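Local structure of amidohydrolase 3 domain-containing protein (3GGM) at residues Asn2-Thr14 against Pro21-Ile33. The protein probably hydrolyses carbon-nitrogen bonds other than peptide bonds, as amidohydrolases do; this chain is only its mostly beta N-terminal part. Residues are numbered along the deposited sequence; the frame is centred on the assembly and turned at random.
Sequences NVPDMILYNGKIT and PEVSAIAITDGLI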
loop_
_atom_site.group_PDB
_atom_site.type_symbol
_atom_site.label_atom_id
_atom_site.label_comp_id
_atom_site.label_asym_id
_atom_site.label_seq_id
_atom_site.Cartn_x
_atom_site.Cartn_y
_atom_site.Cartn_z
ATOM N N ASN A 2 8.336 -4.467 -31.383
ATOM C CA ASN A 2 7.966 -4.008 -30.044
ATOM C C ASN A 2 9.100 -4.162 -29.033
ATOM O O ASN A 2 9.473 -5.280 -28.674
ATOM C CB ASN A 2 6.752 -4.789 -29.540
ATOM C CG ASN A 2 5.635 -4.854 -30.561
ATOM O OD1 ASN A 2 5.140 -3.825 -31.021
ATOM N ND2 ASN A 2 5.229 -6.070 -30.919
ATOM N N VAL A 3 9.629 -3.039 -28.563
ATOM C CA VAL A 3 10.714 -3.052 -27.588
ATOM C C VAL A 3 10.263 -2.353 -26.307
ATOM O O VAL A 3 9.799 -1.213 -26.344
ATOM C CB VAL A 3 11.966 -2.327 -28.135
ATOM C CG1 VAL A 3 13.101 -2.438 -27.140
ATOM C CG2 VAL A 3 12.380 -2.926 -29.467
ATOM N N PRO A 4 10.390 -3.031 -25.154
ATOM C CA PRO A 4 9.979 -2.426 -23.882
ATOM C C PRO A 4 10.958 -1.361 -23.400
ATOM O O PRO A 4 12.149 -1.421 -23.706
ATOM C CB PRO A 4 9.926 -3.621 -22.933
ATOM C CG PRO A 4 11.037 -4.491 -23.446
ATOM C CD PRO A 4 10.833 -4.424 -24.955
ATOM N N ASP A 5 10.459 -0.389 -22.642
ATOM C CA ASP A 5 11.329 0.657 -22.121
ATOM C C ASP A 5 12.003 0.185 -20.844
ATOM O O ASP A 5 13.126 0.585 -20.535
ATOM C CB ASP A 5 10.535 1.931 -21.819
ATOM C CG ASP A 5 9.832 2.482 -23.042
ATOM O OD1 ASP A 5 10.406 2.387 -24.150
ATOM O OD2 ASP A 5 8.712 3.015 -22.889
ATOM N N MET A 6 11.318 -0.687 -20.114
ATOM C CA MET A 6 11.835 -1.195 -18.851
ATOM C C MET A 6 11.497 -2.668 -18.659
ATOM O O MET A 6 10.438 -3.127 -19.076
ATOM C CB MET A 6 11.235 -0.372 -17.706
ATOM C CG MET A 6 11.380 -0.984 -16.325
ATOM S SD MET A 6 13.067 -0.962 -15.705
ATOM C CE MET A 6 13.213 0.805 -15.284
ATOM N N ILE A 7 12.410 -3.398 -18.026
ATOM C CA ILE A 7 12.208 -4.811 -17.733
ATOM C C ILE A 7 12.730 -5.096 -16.332
ATOM O O ILE A 7 13.922 -4.957 -16.071
ATOM C CB ILE A 7 12.965 -5.726 -18.715
ATOM C CG1 ILE A 7 12.356 -5.609 -20.114
ATOM C CG2 ILE A 7 12.914 -7.169 -18.216
ATOM C CD1 ILE A 7 13.000 -6.516 -21.144
ATOM N N LEU A 8 11.828 -5.452 -15.424
ATOM C CA LEU A 8 12.226 -5.783 -14.066
ATOM C C LEU A 8 12.182 -7.302 -14.031
ATOM O O LEU A 8 11.160 -7.892 -14.384
ATOM C CB LEU A 8 11.242 -5.212 -13.045
ATOM C CG LEU A 8 11.097 -3.690 -12.937
ATOM C CD1 LEU A 8 10.224 -3.168 -14.070
ATOM C CD2 LEU A 8 10.454 -3.342 -11.607
ATOM N N TYR A 9 13.284 -7.934 -13.633
ATOM C CA TYR A 9 13.323 -9.398 -13.582
ATOM C C TYR A 9 13.953 -9.946 -12.304
ATOM O O TYR A 9 14.446 -9.193 -11.464
ATOM C CB TYR A 9 14.081 -9.953 -14.788
ATOM C CG TYR A 9 15.544 -9.570 -14.794
ATOM C CD1 TYR A 9 15.946 -8.268 -15.085
ATOM C CD2 TYR A 9 16.522 -10.502 -14.449
ATOM C CE1 TYR A 9 17.302 -7.898 -15.027
ATOM C CE2 TYR A 9 17.868 -10.148 -14.388
ATOM C CZ TYR A 9 18.253 -8.850 -14.675
ATOM O OH TYR A 9 19.587 -8.517 -14.596
ATOM N N ASN A 10 13.929 -11.271 -12.184
ATOM C CA ASN A 10 14.468 -11.991 -11.036
ATOM C C ASN A 10 13.850 -11.544 -9.711
ATOM O O ASN A 10 14.545 -11.372 -8.695
ATOM C CB ASN A 10 15.996 -11.858 -10.999
ATOM C CG ASN A 10 16.623 -12.691 -9.907
ATOM O OD1 ASN A 10 16.238 -13.836 -9.694
ATOM N ND2 ASN A 10 17.614 -12.123 -9.213
ATOM N N GLY A 11 12.527 -11.381 -9.727
ATOM C CA GLY A 11 11.806 -10.966 -8.537
ATOM C C GLY A 11 10.560 -11.795 -8.294
ATOM O O GLY A 11 10.407 -12.891 -8.841
ATOM N N LYS A 12 9.672 -11.286 -7.448
ATOM C CA LYS A 12 8.417 -11.962 -7.140
ATOM C C LYS A 12 7.362 -10.923 -7.464
ATOM O O LYS A 12 7.299 -9.880 -6.817
ATOM C CB LYS A 12 8.355 -12.335 -5.660
ATOM C CG LYS A 12 9.502 -13.235 -5.216
ATOM C CD LYS A 12 9.589 -13.295 -3.701
ATOM C CE LYS A 12 10.756 -14.157 -3.249
ATOM N NZ LYS A 12 10.876 -14.184 -1.759
ATOM N N ILE A 13 6.548 -11.210 -8.472
ATOM C CA ILE A 13 5.523 -10.270 -8.906
ATOM C C ILE A 13 4.133 -10.905 -9.006
ATOM O O ILE A 13 3.901 -11.815 -9.805
ATOM C CB ILE A 13 5.907 -9.677 -10.270
ATOM C CG1 ILE A 13 7.372 -9.224 -10.238
ATOM C CG2 ILE A 13 4.985 -8.514 -10.609
ATOM C CD1 ILE A 13 8.001 -9.022 -11.603
ATOM N N THR A 14 3.212 -10.414 -8.191
ATOM C CA THR A 14 1.850 -10.924 -8.196
ATOM C C THR A 14 1.019 -10.324 -9.323
ATOM O O THR A 14 1.057 -9.112 -9.554
ATOM C CB THR A 14 1.137 -10.609 -6.866
ATOM O OG1 THR A 14 1.834 -11.258 -5.799
ATOM C CG2 THR A 14 -0.319 -11.115 -6.903
ATOM N N PRO A 21 -0.570 -16.374 -11.545
ATOM C CA PRO A 21 -0.629 -15.447 -10.409
ATOM C C PRO A 21 0.705 -14.931 -9.878
ATOM O O PRO A 21 0.738 -13.978 -9.089
ATOM C CB PRO A 21 -1.395 -16.248 -9.359
ATOM C CG PRO A 21 -0.926 -17.649 -9.625
ATOM C CD PRO A 21 -0.960 -17.737 -11.129
ATOM N N GLU A 22 1.799 -15.557 -10.292
ATOM C CA GLU A 22 3.120 -15.135 -9.834
ATOM C C GLU A 22 4.152 -15.292 -10.944
ATOM O O GLU A 22 4.286 -16.369 -11.521
ATOM C CB GLU A 22 3.547 -15.971 -8.624
ATOM C CG GLU A 22 2.563 -15.944 -7.452
ATOM C CD GLU A 22 2.642 -14.657 -6.634
ATOM O OE1 GLU A 22 3.715 -14.391 -6.045
ATOM O OE2 GLU A 22 1.635 -13.914 -6.571
ATOM N N VAL A 23 4.864 -14.210 -11.255
ATOM C CA VAL A 23 5.904 -14.244 -12.279
ATOM C C VAL A 23 7.155 -13.647 -11.654
ATOM O O VAL A 23 7.084 -13.068 -10.560
ATOM C CB VAL A 23 5.514 -13.410 -13.522
ATOM C CG1 VAL A 23 4.279 -14.023 -14.193
ATOM C CG2 VAL A 23 5.240 -11.958 -13.109
ATOM N N SER A 24 8.298 -13.793 -12.319
ATOM C CA SER A 24 9.538 -13.238 -11.778
ATOM C C SER A 24 10.012 -12.032 -12.572
ATOM O O SER A 24 10.973 -11.374 -12.193
ATOM C CB SER A 24 10.648 -14.292 -11.768
ATOM O OG SER A 24 10.962 -14.734 -13.083
ATOM N N ALA A 25 9.342 -11.743 -13.680
ATOM C CA ALA A 25 9.758 -10.627 -14.511
ATOM C C ALA A 25 8.587 -9.955 -15.208
ATOM O O ALA A 25 7.618 -10.601 -15.573
ATOM C CB ALA A 25 10.746 -11.106 -15.543
ATOM N N ILE A 26 8.702 -8.649 -15.405
ATOM C CA ILE A 26 7.650 -7.903 -16.066
ATOM C C ILE A 26 8.287 -6.908 -17.031
ATOM O O ILE A 26 9.377 -6.390 -16.765
ATOM C CB ILE A 26 6.791 -7.154 -15.018
ATOM C CG1 ILE A 26 5.612 -6.458 -15.685
ATOM C CG2 ILE A 26 7.640 -6.128 -14.294
ATOM C CD1 ILE A 26 4.694 -5.773 -14.687
ATOM N N ALA A 27 7.616 -6.660 -18.154
ATOM C CA ALA A 27 8.109 -5.714 -19.154
ATOM C C ALA A 27 7.116 -4.562 -19.260
ATOM O O ALA A 27 5.897 -4.780 -19.293
ATOM C CB ALA A 27 8.274 -6.397 -20.525
ATOM N N ILE A 28 7.650 -3.347 -19.323
ATOM C CA ILE A 28 6.839 -2.136 -19.401
ATOM C C ILE A 28 7.227 -1.316 -20.621
ATOM O O ILE A 28 8.411 -1.057 -20.855
ATOM C CB ILE A 28 7.040 -1.257 -18.140
ATOM C CG1 ILE A 28 6.646 -2.049 -16.892
ATOM C CG2 ILE A 28 6.219 0.043 -18.250
ATOM C CD1 ILE A 28 6.943 -1.323 -15.592
ATOM N N THR A 29 6.223 -0.919 -21.401
ATOM C CA THR A 29 6.445 -0.108 -22.593
ATOM C C THR A 29 5.566 1.126 -22.447
ATOM O O THR A 29 4.341 1.024 -22.374
ATOM C CB THR A 29 6.077 -0.891 -23.858
ATOM O OG1 THR A 29 6.795 -2.133 -23.856
ATOM C CG2 THR A 29 6.449 -0.099 -25.111
ATOM N N ASP A 30 6.214 2.286 -22.408
ATOM C CA ASP A 30 5.550 3.568 -22.197
ATOM C C ASP A 30 4.485 3.113 -21.205
ATOM O O ASP A 30 3.451 2.568 -21.596
ATOM C CB ASP A 30 4.254 3.693 -23.015
ATOM C CG ASP A 30 4.512 3.800 -24.517
ATOM O OD1 ASP A 30 5.544 4.392 -24.908
ATOM O OD2 ASP A 30 3.680 3.305 -25.311
ATOM N N GLY A 31 4.719 3.370 -19.925
ATOM C CA GLY A 31 3.753 2.993 -18.911
ATOM C C GLY A 31 2.738 1.898 -18.700
ATOM O O GLY A 31 2.013 1.887 -17.704
ATOM N N LEU A 32 2.689 0.973 -19.655
ATOM C CA LEU A 32 1.754 -0.143 -19.616
ATOM C C LEU A 32 2.513 -1.471 -19.667
ATOM O O LEU A 32 3.542 -1.580 -20.339
ATOM C CB LEU A 32 0.808 -0.066 -20.816
ATOM C CG LEU A 32 0.118 1.271 -21.120
ATOM C CD1 LEU A 32 -0.709 1.136 -22.403
ATOM C CD2 LEU A 32 -0.769 1.680 -19.956
ATOM N N ILE A 33 1.999 -2.481 -18.969
ATOM C CA ILE A 33 2.644 -3.789 -18.968
ATOM C C ILE A 33 2.496 -4.430 -20.346
ATOM O O ILE A 33 1.385 -4.596 -20.839
ATOM C CB ILE A 33 2.021 -4.720 -17.917
ATOM C CG1 ILE A 33 1.943 -4.000 -16.569
ATOM C CG2 ILE A 33 2.857 -5.983 -17.787
ATOM C CD1 ILE A 33 3.257 -3.423 -16.096
HETATM O O HOH W 1 8.709 3.787 -25.791
HETATM O O HOH W 2 13.309 -13.423 -13.979
#
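Ile-13 lies over the bend between Val-23 and Ile-26. Its CB rests against Val-23, 3.7 Å from Val-23 CG2. CG1 passes over the carbonyl oxygen of Val-23. With CG1 beside the backbone N (chi1 -47°) and the chain then extended, CD1 runs along the backbone of Ser-24 and Ala-25. That methyl, Ile-13 CD1, ends 4.0 Å from Ile-26 CG2. Ala-59 of strand 58-61 and Leu-16 of the third subunit also pack on Ile-13.

On the same face, Leu-8 runs alongside Ile-26, its CB and CD1 both against Ile-26 CG2. Leu-8 CD1 goes on to Ile-28 CD1, and His-69 of the second subunit packs on Leu-8. On the other face Ala-27 CB touches Ile-7 CG1 and, beside it, Pro-4 CB.

The backbone makes an antiparallel sheet in two runs. Met-6 and Leu-8 pair with Ile-28 and Ile-26; after a shift of two residues, Ile-13 pairs with Val-23. Strand 12-14 and strand 22-29 form a beta hairpin. In the sheet, strand 6-9 lies between strand 22-29 and the parallel strand 50-53. Between the two runs, Gly-11 N bonds to Ser-24 O. A water joins Asn-10 N to Ser-24 OG, while Asn-10 ND2 bonds to Asp-53.

Asp-5 and Met-6 make a classic beta bulge opposite Ile-28. Both their N-H groups bond to Ile-28 O, at 2.8 Å from Asp-5 N and 3.0 Å from Met-6 N. Asp-30 N bonds to Asp-5 OD2 at 2.6 Å, from above the carboxylate plane. A water donates to Asp-5 OD1 and, weakly, to Asp-30 OD1, bridging the two carboxylates.

At the far end, Thr-14 OG1 donates to Glu-22 OE2 on its syn side, at 2.8 Å. Glu-22 is bent at chi2 (-77°), which folds its carboxylate back alongside Thr-14.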